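PDB 3UMO: ATP-dependent 6-phosphofructokinase isozyme 2, which catalyses the ATP-dependent phosphorylation of fructose 6-phosphate to fructose 1,6-bisphosphate, the first committing step of glycolysis. Local coordinates for residues F35-R46 / H68-V78; V205-V213 / V223-D234. One frame throughout, in Å; residues are numbered along the deposited sequence. Where two conformers were deposited one is given.

Contact 1 of 2, residues F35-R46 / H68-V78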
loop_
_atom_site.group_PDB
_atom_site.type_symbol
_atom_site.label_atom_id
_atom_site.label_comp_id
_atom_site.label_asym_id
_atom_site.label_seq_id
_atom_site.Cartn_x
_atom_site.Cartn_y
_atom_site.Cartn_z
ATOM N N PHE A 35 -4.979 -22.732 -11.521
ATOM C CA PHE A 35 -5.371 -23.431 -10.302
ATOM C C PHE A 35 -4.261 -24.338 -9.797
ATOM O O PHE A 35 -3.535 -24.948 -10.580
ATOM C CB PHE A 35 -6.659 -24.230 -10.514
ATOM C CG PHE A 35 -7.823 -23.382 -10.935
ATOM C CD1 PHE A 35 -8.403 -22.498 -10.045
ATOM C CD2 PHE A 35 -8.328 -23.454 -12.228
ATOM C CE1 PHE A 35 -9.474 -21.700 -10.421
ATOM C CE2 PHE A 35 -9.399 -22.655 -12.615
ATOM C CZ PHE A 35 -9.973 -21.778 -11.706
ATOM N N GLU A 36 -4.125 -24.407 -8.479
ATOM C CA GLU A 36 -3.115 -25.268 -7.874
ATOM C C GLU A 36 -3.651 -25.864 -6.578
ATOM O O GLU A 36 -4.531 -25.281 -5.934
ATOM C CB GLU A 36 -1.822 -24.489 -7.610
ATOM C CG GLU A 36 -1.880 -23.581 -6.395
ATOM C CD GLU A 36 -0.825 -22.487 -6.427
ATOM O OE1 GLU A 36 -0.197 -22.286 -7.490
ATOM O OE2 GLU A 36 -0.633 -21.821 -5.387
ATOM N N PRO A 37 -3.129 -27.041 -6.199
ATOM C CA PRO A 37 -3.532 -27.662 -4.935
ATOM C C PRO A 37 -3.090 -26.833 -3.738
ATOM O O PRO A 37 -1.983 -26.293 -3.716
ATOM C CB PRO A 37 -2.787 -29.002 -4.951
ATOM C CG PRO A 37 -2.541 -29.282 -6.399
ATOM C CD PRO A 37 -2.265 -27.933 -6.995
ATOM N N GLY A 38 -3.962 -26.725 -2.747
ATOM C CA GLY A 38 -3.632 -25.983 -1.549
ATOM C C GLY A 38 -3.898 -26.820 -0.321
ATOM O O GLY A 38 -4.693 -27.759 -0.364
ATOM N N GLY A 39 -3.227 -26.487 0.774
ATOM C CA GLY A 39 -3.439 -27.201 2.019
ATOM C C GLY A 39 -2.141 -27.767 2.543
ATOM O O GLY A 39 -1.282 -28.186 1.763
ATOM N N GLY A 40 -2.006 -27.782 3.868
ATOM C CA GLY A 40 -0.773 -28.185 4.520
ATOM C C GLY A 40 -0.302 -29.574 4.145
ATOM O O GLY A 40 0.762 -29.728 3.542
ATOM N N GLY A 41 -1.093 -30.583 4.502
ATOM C CA GLY A 41 -0.750 -31.967 4.225
ATOM C C GLY A 41 -0.604 -32.236 2.741
ATOM O O GLY A 41 0.257 -33.010 2.326
ATOM N N ILE A 42 -1.438 -31.590 1.930
ATOM C CA ILE A 42 -1.337 -31.752 0.485
ATOM C C ILE A 42 0.016 -31.256 -0.017
ATOM O O ILE A 42 0.677 -31.927 -0.812
ATOM C CB ILE A 42 -2.501 -31.051 -0.248
ATOM C CG1 ILE A 42 -3.763 -31.909 -0.141
ATOM C CG2 ILE A 42 -2.154 -30.819 -1.719
ATOM C CD1 ILE A 42 -5.018 -31.230 -0.651
ATOM N N ASN A 43 0.439 -30.091 0.466
ATOM C CA ASN A 43 1.721 -29.538 0.054
ATOM C C ASN A 43 2.910 -30.332 0.582
ATOM O O ASN A 43 3.928 -30.434 -0.091
ATOM C CB ASN A 43 1.819 -28.054 0.411
ATOM C CG ASN A 43 1.096 -27.180 -0.590
ATOM O OD1 ASN A 43 1.086 -27.474 -1.784
ATOM N ND2 ASN A 43 0.487 -26.102 -0.110
ATOM N N VAL A 44 2.774 -30.902 1.776
ATOM C CA VAL A 44 3.797 -31.799 2.301
ATOM C C VAL A 44 3.972 -32.985 1.349
ATOM O O VAL A 44 5.099 -33.372 1.021
ATOM C CB VAL A 44 3.449 -32.285 3.726
ATOM C CG1 VAL A 44 4.389 -33.411 4.163
ATOM C CG2 VAL A 44 3.536 -31.128 4.701
ATOM N N ALA A 45 2.853 -33.537 0.880
ATOM C CA ALA A 45 2.897 -34.664 -0.054
ATOM C C ALA A 45 3.544 -34.272 -1.388
ATOM O O ALA A 45 4.305 -35.049 -1.980
ATOM C CB ALA A 45 1.502 -35.233 -0.282
ATOM N N ARG A 46 3.241 -33.068 -1.863
ATOM C CA ARG A 46 3.837 -32.581 -3.107
ATOM C C ARG A 46 5.346 -32.370 -2.957
ATOM O O ARG A 46 6.126 -32.731 -3.846
ATOM C CB ARG A 46 3.148 -31.298 -3.571
ATOM C CG ARG A 46 1.670 -31.488 -3.904
ATOM C CD ARG A 46 0.991 -30.159 -4.206
ATOM N NE ARG A 46 1.389 -29.618 -5.502
ATOM C CZ ARG A 46 1.693 -28.342 -5.717
ATOM N NH1 ARG A 46 1.648 -27.472 -4.719
ATOM N NH2 ARG A 46 2.041 -27.934 -6.932
ATOM N N HIS A 68 -11.391 -30.903 -9.320
ATOM C CA HIS A 68 -10.238 -30.322 -9.992
ATOM C C HIS A 68 -8.993 -30.472 -9.133
ATOM O O HIS A 68 -7.907 -30.740 -9.643
ATOM C CB HIS A 68 -10.479 -28.851 -10.337
ATOM C CG HIS A 68 -9.545 -28.325 -11.381
ATOM N ND1 HIS A 68 -9.363 -28.950 -12.593
ATOM C CD2 HIS A 68 -8.730 -27.243 -11.388
ATOM C CE1 HIS A 68 -8.482 -28.274 -13.308
ATOM N NE2 HIS A 68 -8.081 -27.234 -12.600
ATOM N N LEU A 69 -9.158 -30.289 -7.824
ATOM C CA LEU A 69 -8.071 -30.505 -6.874
ATOM C C LEU A 69 -7.509 -31.923 -7.004
ATOM O O LEU A 69 -6.289 -32.122 -7.084
ATOM C CB LEU A 69 -8.564 -30.261 -5.440
ATOM C CG LEU A 69 -7.595 -30.594 -4.300
ATOM C CD1 LEU A 69 -6.337 -29.754 -4.417
ATOM C CD2 LEU A 69 -8.251 -30.371 -2.942
ATOM N N VAL A 70 -8.408 -32.903 -7.037
ATOM C CA VAL A 70 -8.026 -34.303 -7.181
ATOM C C VAL A 70 -7.312 -34.540 -8.510
ATOM O O VAL A 70 -6.313 -35.264 -8.576
ATOM C CB VAL A 70 -9.258 -35.220 -7.069
ATOM C CG1 VAL A 70 -8.907 -36.659 -7.433
ATOM C CG2 VAL A 70 -9.826 -35.150 -5.652
ATOM N N SER A 71 -7.822 -33.912 -9.561
ATOM C CA SER A 71 -7.247 -34.060 -10.897
ATOM C C SER A 71 -5.845 -33.461 -10.996
ATOM O O SER A 71 -4.974 -34.007 -11.680
ATOM C CB SER A 71 -8.165 -33.427 -11.943
ATOM O OG SER A 71 -7.528 -33.370 -13.209
ATOM N N LEU A 72 -5.635 -32.331 -10.327
ATOM C CA LEU A 72 -4.332 -31.680 -10.333
ATOM C C LEU A 72 -3.292 -32.562 -9.665
ATOM O O LEU A 72 -2.157 -32.653 -10.130
ATOM C CB LEU A 72 -4.397 -30.323 -9.630
ATOM C CG LEU A 72 -5.095 -29.209 -10.412
ATOM C CD1 LEU A 72 -5.206 -27.954 -9.565
ATOM C CD2 LEU A 72 -4.353 -28.920 -11.716
ATOM N N LEU A 73 -3.683 -33.214 -8.571
ATOM C CA LEU A 73 -2.763 -34.085 -7.843
ATOM C C LEU A 73 -2.444 -35.339 -8.649
ATOM O O LEU A 73 -1.320 -35.846 -8.602
ATOM C CB LEU A 73 -3.322 -34.437 -6.460
ATOM C CG LEU A 73 -3.327 -33.238 -5.509
ATOM C CD1 LEU A 73 -4.125 -33.534 -4.241
ATOM C CD2 LEU A 73 -1.900 -32.836 -5.165
ATOM N N ALA A 74 -3.434 -35.831 -9.390
ATOM C CA ALA A 74 -3.238 -36.989 -10.254
ATOM C C ALA A 74 -2.204 -36.653 -11.323
ATOM O O ALA A 74 -1.329 -37.464 -11.626
ATOM C CB ALA A 74 -4.550 -37.403 -10.900
ATOM N N ASP A 75 -2.313 -35.452 -11.887
ATOM C CA ASP A 75 -1.381 -34.988 -12.909
ATOM C C ASP A 75 0.030 -34.816 -12.345
ATOM O O ASP A 75 1.016 -34.893 -13.080
ATOM C CB ASP A 75 -1.873 -33.674 -13.528
ATOM C CG ASP A 75 -3.133 -33.857 -14.365
ATOM O OD1 ASP A 75 -3.474 -35.015 -14.694
ATOM O OD2 ASP A 75 -3.777 -32.839 -14.702
ATOM N N GLU A 76 0.118 -34.587 -11.038
ATOM C CA GLU A 76 1.406 -34.435 -10.369
ATOM C C GLU A 76 1.899 -35.764 -9.812
ATOM O O GLU A 76 2.944 -35.824 -9.164
ATOM C CB GLU A 76 1.319 -33.386 -9.260
ATOM C CG GLU A 76 1.038 -31.991 -9.784
ATOM C CD GLU A 76 1.060 -30.939 -8.696
ATOM O OE1 GLU A 76 1.176 -31.311 -7.506
ATOM O OE2 GLU A 76 0.962 -29.740 -9.035
ATOM N N ASN A 77 1.134 -36.820 -10.074
ATOM C CA ASN A 77 1.456 -38.170 -9.614
ATOM C C ASN A 77 1.567 -38.295 -8.097
ATOM O O ASN A 77 2.364 -39.081 -7.583
ATOM C CB ASN A 77 2.716 -38.701 -10.305
ATOM C CG ASN A 77 2.499 -38.965 -11.783
ATOM O OD1 ASN A 77 1.487 -39.545 -12.179
ATOM N ND2 ASN A 77 3.446 -38.529 -12.609
ATOM N N VAL A 78 0.757 -37.514 -7.389
ATOM C CA VAL A 78 0.641 -37.625 -5.941
ATOM C C VAL A 78 -0.560 -38.511 -5.629
ATOM O O VAL A 78 -1.693 -38.166 -5.972
ATOM C CB VAL A 78 0.439 -36.242 -5.294
ATOM C CG1 VAL A 78 0.235 -36.377 -3.785
ATOM C CG2 VAL A 78 1.617 -35.328 -5.614
#
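Strand 35-38 runs across helix 68-75 at 91°, with P37 and L69 as the closest backbone pair, and helix 40-46 then lies nearly parallel to that helix at an axis distance of 12.0 Å. P37 is the centre of the apolar packing. Its CB lies 3.7 Å from L69 CD1, while its CG meets L72 CB and L73 CD2. The F35 and H68 rings meet obliquely, planes nearly perpendicular. I42 and L69 meet tip to tip, and I42 CG2 rests on L73 CD2 at 4.0 Å. A45 CB packs on V78 CG1.

At the far end R46 grips E76 in a side-on salt bridge. R46 NE reaches E76 OE1 on its syn lone pair at 2.6 Å and 168°; R46 NH2 reaches E76 OE2 at 3.0 Å. The R46 chain bends at chi3 (73°), which turns the guanidinium over P37 CD. NH1 donates to N43 OD1 in the guanidinium plane, so three bonds fix the group's rotation. A leucine in place of R46 would probably leave the E76 carboxylate without its charged mate and N43 OD1 without this donor.

G39 is the N-cap of the helix, and 39-43 belong to the substrate site. Strand 34-38 edges the four-stranded mixed sheet, whose L13 touches H68 and L72. F59 of strand 55-61, in the ribokinase-like parallel sheet, packs on I42, L69 and L73.

Contact 2 of 2, residues V205-V213 / V223-D234. With ATP (adenosine-5'-triphosphate), chain E.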
loop_
_atom_site.group_PDB
_atom_site.type_symbol
_atom_site.label_atom_id
_atom_site.label_comp_id
_atom_site.label_asym_id
_atom_site.label_seq_id
_atom_site.Cartn_x
_atom_site.Cartn_y
_atom_site.Cartn_z
ATOM N N VAL A 205 13.081 -19.540 23.081
ATOM C CA VAL A 205 12.655 -20.534 22.100
ATOM C C VAL A 205 13.171 -21.921 22.461
ATOM O O VAL A 205 12.408 -22.885 22.468
ATOM C CB VAL A 205 13.088 -20.153 20.669
ATOM C CG1 VAL A 205 12.984 -21.356 19.735
ATOM C CG2 VAL A 205 12.229 -18.999 20.152
ATOM N N ARG A 206 14.458 -22.015 22.784
ATOM C CA ARG A 206 15.048 -23.301 23.152
ATOM C C ARG A 206 14.391 -23.885 24.395
ATOM O O ARG A 206 14.040 -25.065 24.430
ATOM C CB ARG A 206 16.552 -23.168 23.398
ATOM C CG ARG A 206 17.267 -24.513 23.511
ATOM C CD ARG A 206 18.458 -24.440 24.444
ATOM N NE ARG A 206 18.049 -24.570 25.840
ATOM C CZ ARG A 206 18.604 -23.908 26.849
ATOM N NH1 ARG A 206 19.594 -23.055 26.621
ATOM N NH2 ARG A 206 18.165 -24.094 28.087
ATOM N N LYS A 207 14.229 -23.057 25.419
ATOM C CA LYS A 207 13.602 -23.503 26.657
ATOM C C LYS A 207 12.176 -23.995 26.432
ATOM O O LYS A 207 11.785 -25.031 26.962
ATOM C CB LYS A 207 13.639 -22.401 27.709
ATOM C CG LYS A 207 15.012 -22.235 28.330
ATOM C CD LYS A 207 15.089 -21.022 29.234
ATOM C CE LYS A 207 16.516 -20.831 29.728
ATOM N NZ LYS A 207 16.724 -19.507 30.378
ATOM N N ALA A 208 11.408 -23.251 25.643
ATOM C CA ALA A 208 10.043 -23.655 25.317
ATOM C C ALA A 208 10.014 -24.994 24.586
ATOM O O ALA A 208 9.186 -25.854 24.882
ATOM C CB ALA A 208 9.357 -22.580 24.483
ATOM N N ALA A 209 10.910 -25.161 23.615
ATOM C CA ALA A 209 10.991 -26.411 22.870
ATOM C C ALA A 209 11.333 -27.574 23.804
ATOM O O ALA A 209 10.728 -28.646 23.723
ATOM C CB ALA A 209 12.023 -26.302 21.759
ATOM N N GLN A 210 12.297 -27.350 24.694
ATOM C CA GLN A 210 12.703 -28.397 25.622
ATOM C C GLN A 210 11.570 -28.747 26.584
ATOM O O GLN A 210 11.425 -29.905 26.969
ATOM C CB GLN A 210 13.960 -27.999 26.396
ATOM C CG GLN A 210 14.668 -29.178 27.057
ATOM C CD GLN A 210 15.259 -30.146 26.044
ATOM O OE1 GLN A 210 16.115 -29.775 25.240
ATOM N NE2 GLN A 210 14.800 -31.394 26.074
ATOM N N GLU A 211 10.765 -27.750 26.943
ATOM C CA GLU A 211 9.631 -27.929 27.849
ATOM C C GLU A 211 8.630 -28.926 27.262
ATOM O O GLU A 211 8.094 -29.787 27.971
ATOM C CB GLU A 211 8.960 -26.572 28.073
ATOM C CG GLU A 211 7.951 -26.501 29.200
ATOM C CD GLU A 211 7.234 -25.157 29.245
ATOM O OE1 GLU A 211 7.895 -24.114 29.036
ATOM O OE2 GLU A 211 6.006 -25.148 29.476
ATOM N N ILE A 212 8.387 -28.806 25.961
ATOM C CA ILE A 212 7.464 -29.697 25.260
ATOM C C ILE A 212 7.999 -31.131 25.197
ATOM O O ILE A 212 7.247 -32.093 25.356
ATOM C CB ILE A 212 7.180 -29.178 23.839
ATOM C CG1 ILE A 212 6.486 -27.816 23.912
ATOM C CG2 ILE A 212 6.328 -30.169 23.055
ATOM C CD1 ILE A 212 6.412 -27.106 22.576
ATOM N N VAL A 213 9.299 -31.269 24.957
ATOM C CA VAL A 213 9.916 -32.588 24.923
ATOM C C VAL A 213 9.895 -33.202 26.320
ATOM O O VAL A 213 9.443 -34.333 26.497
ATOM C CB VAL A 213 11.357 -32.533 24.387
ATOM C CG1 VAL A 213 12.020 -33.903 24.479
ATOM C CG2 VAL A 213 11.358 -32.031 22.948
ATOM N N VAL A 223 11.620 -26.076 15.989
ATOM C CA VAL A 223 11.095 -24.728 15.863
ATOM C C VAL A 223 11.717 -24.089 14.631
ATOM O O VAL A 223 12.924 -23.851 14.581
ATOM C CB VAL A 223 11.420 -23.862 17.082
ATOM C CG1 VAL A 223 10.675 -22.532 16.980
ATOM C CG2 VAL A 223 11.042 -24.588 18.366
ATOM N N SER A 224 10.899 -23.809 13.627
ATOM C CA SER A 224 11.443 -23.193 12.422
ATOM C C SER A 224 11.481 -21.669 12.596
ATOM O O SER A 224 10.575 -21.064 13.183
ATOM C CB SER A 224 10.684 -23.642 11.172
ATOM O OG SER A 224 9.330 -23.197 11.154
ATOM N N LEU A 225 12.558 -21.064 12.107
ATOM C CA LEU A 225 12.907 -19.689 12.434
ATOM C C LEU A 225 13.044 -18.816 11.186
ATOM O O LEU A 225 13.817 -17.852 11.181
ATOM C CB LEU A 225 14.234 -19.691 13.187
ATOM C CG LEU A 225 14.301 -20.581 14.431
ATOM C CD1 LEU A 225 15.714 -20.602 15.012
ATOM C CD2 LEU A 225 13.304 -20.118 15.471
ATOM N N GLY A 226 12.294 -19.143 10.136
ATOM C CA GLY A 226 12.365 -18.368 8.902
ATOM C C GLY A 226 13.789 -18.353 8.359
ATOM O O GLY A 226 14.403 -19.408 8.233
ATOM N N PRO A 227 14.336 -17.156 8.072
ATOM C CA PRO A 227 15.699 -17.079 7.524
ATOM C C PRO A 227 16.777 -17.529 8.513
ATOM O O PRO A 227 17.914 -17.782 8.116
ATOM C CB PRO A 227 15.864 -15.588 7.197
ATOM C CG PRO A 227 14.942 -14.891 8.135
ATOM C CD PRO A 227 13.757 -15.820 8.308
ATOM N N GLN A 228 16.432 -17.648 9.790
ATOM C CA GLN A 228 17.407 -18.123 10.772
ATOM C C GLN A 228 17.534 -19.646 10.812
ATOM O O GLN A 228 18.355 -20.196 11.560
ATOM C CB GLN A 228 17.088 -17.547 12.162
ATOM C CG GLN A 228 17.418 -16.073 12.248
ATOM C CD GLN A 228 16.968 -15.426 13.531
ATOM O OE1 GLN A 228 16.208 -16.015 14.302
ATOM N NE2 GLN A 228 17.427 -14.200 13.766
ATOM N N GLY A 229 16.738 -20.332 9.996
ATOM C CA GLY A 229 16.805 -21.779 9.925
ATOM C C GLY A 229 15.883 -22.466 10.912
ATOM O O GLY A 229 14.676 -22.240 10.916
ATOM N N ALA A 230 16.446 -23.322 11.754
ATOM C CA ALA A 230 15.609 -24.044 12.697
ATOM C C ALA A 230 16.373 -24.510 13.921
ATOM O O ALA A 230 17.596 -24.696 13.891
ATOM C CB ALA A 230 14.917 -25.222 12.012
ATOM N N LEU A 231 15.631 -24.698 15.004
ATOM C CA LEU A 231 16.194 -25.284 16.214
ATOM C C LEU A 231 15.488 -26.612 16.470
ATOM O O LEU A 231 14.265 -26.658 16.625
ATOM C CB LEU A 231 16.004 -24.346 17.402
ATOM C CG LEU A 231 16.669 -24.809 18.700
ATOM C CD1 LEU A 231 17.872 -23.935 19.008
ATOM C CD2 LEU A 231 15.680 -24.792 19.843
ATOM N N GLY A 232 16.262 -27.693 16.504
ATOM C CA GLY A 232 15.715 -29.019 16.719
ATOM C C GLY A 232 16.061 -29.519 18.106
ATOM O O GLY A 232 17.212 -29.429 18.541
ATOM N N VAL A 233 15.058 -30.036 18.809
ATOM C CA VAL A 233 15.247 -30.505 20.177
ATOM C C VAL A 233 14.783 -31.953 20.345
ATOM O O VAL A 233 13.731 -32.340 19.824
ATOM C CB VAL A 233 14.527 -29.574 21.185
ATOM C CG1 VAL A 233 14.518 -30.173 22.576
ATOM C CG2 VAL A 233 15.193 -28.207 21.206
ATOM N N ASP A 234 15.601 -32.734 21.056
ATOM C CA ASP A 234 15.352 -34.129 21.387
ATOM C C ASP A 234 15.382 -34.260 22.897
ATOM O O ASP A 234 15.582 -33.277 23.608
ATOM C CB ASP A 234 16.497 -34.996 20.862
ATOM C CG ASP A 234 16.085 -35.872 19.717
ATOM O OD1 ASP A 234 14.866 -36.022 19.488
ATOM O OD2 ASP A 234 16.988 -36.420 19.050
HETATM P PG ATP E . 5.045 -21.318 6.208
HETATM O O1G ATP E . 4.060 -22.301 6.733
HETATM O O2G ATP E . 5.211 -21.679 4.735
HETATM O O3G ATP E . 4.615 -19.901 6.373
HETATM P PB ATP E . 6.660 -21.550 8.412
HETATM O O1B ATP E . 6.323 -20.154 9.019
HETATM O O2B ATP E . 5.931 -22.726 9.097
HETATM O O3B ATP E . 6.448 -21.577 6.832
HETATM P PA ATP E . 9.486 -21.007 8.360
HETATM O O1A ATP E . 9.132 -19.600 7.976
HETATM O O2A ATP E . 10.408 -21.091 9.578
HETATM O O3A ATP E . 8.208 -21.851 8.611
HETATM O "O5'" ATP E . 10.155 -21.699 7.071
HETATM C "C5'" ATP E . 10.737 -22.952 7.197
HETATM C "C4'" ATP E . 12.106 -23.105 6.709
HETATM O "O4'" ATP E . 12.188 -22.491 5.404
HETATM C "C3'" ATP E . 13.079 -22.344 7.509
HETATM O "O3'" ATP E . 13.494 -23.051 8.616
HETATM C "C2'" ATP E . 14.162 -22.086 6.543
HETATM O "O2'" ATP E . 14.882 -23.230 6.324
HETATM C "C1'" ATP E . 13.401 -21.780 5.311
HETATM N N9 ATP E . 13.138 -20.349 5.180
HETATM C C8 ATP E . 11.996 -19.716 5.505
HETATM N N7 ATP E . 12.165 -18.398 5.234
HETATM C C5 ATP E . 13.406 -18.203 4.742
HETATM C C6 ATP E . 14.107 -17.078 4.296
HETATM N N6 ATP E . 13.481 -15.714 4.311
HETATM N N1 ATP E . 15.367 -17.242 3.855
HETATM C C2 ATP E . 15.949 -18.453 3.836
HETATM N N3 ATP E . 15.299 -19.543 4.252
HETATM C C4 ATP E . 14.036 -19.450 4.704
HETATM O O HOH W 1 17.916 -31.296 24.674
#
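A helix packs here on a beta hairpin of the ribokinase-like fold, and the hairpin's turn forms part of the ATP site. Strands 223-224 and 230-233 are antiparallel, with V223 and L231 as a hydrogen-bonded pair. Helix 205-213 crosses strand 230-233 at -33°, with axes 8.7 Å apart.

The interface is mostly aliphatic. V205 CG1 lies 3.8 Å from V223 CG1. A209 CB lies against both strands. It touches V223 CG2 on one, and on the other V233 CG2 is 3.7 Å from A209 CB. L231 CD2 reaches the helix backbone at R206 CA, alongside R206 CB and CG. The charged end of R206 turns away to a salt bridge with D203. V213 CG2 packs on V233 CG1. V205 and L225 also touch P245 of the third subunit.

At the turn, G226 N donates to ATP O2A at 2.8 Å. S224 OG is close to both O2A and O3A, and also bonds K185. P227 CB packs near C6 and N6 of the adenine. The ATP O3' hydroxyl donates to G229 O at 2.7 Å.

At the other end of the hairpin, Q210 has two conformers. In the one given, the chain bends at chi2 (67°), which brings the amide beside V233 CG1. In this conformer alone can the bond be vouched for: Q210 NE2 donates to D234 O at 3.2 Å and 165°, with the acceptor near the amide plane.

Overall arrangement
Contacts 1 and 2 lie on opposite sides of the chain's centre. Their own centres are 29 Å apart. Contact 1 comes earlier in the chain, and about 12 Å separates the nearest atoms of the two. Both belong to the pfkB-family kinase fold. Contact 1 carries part of the sugar-substrate site and contact 2 part of the ATP site. In contact 1 these are the glycines, I42 and N43, and N43 touches D256, probably the catalytic residue. In contact 2 it is the hairpin turn. The nucleotide also bonds G255 N, next to D256, and K27 of the second subunit. The nearest atoms of the R46 side chain and a bound ATP are about 12 Å apart.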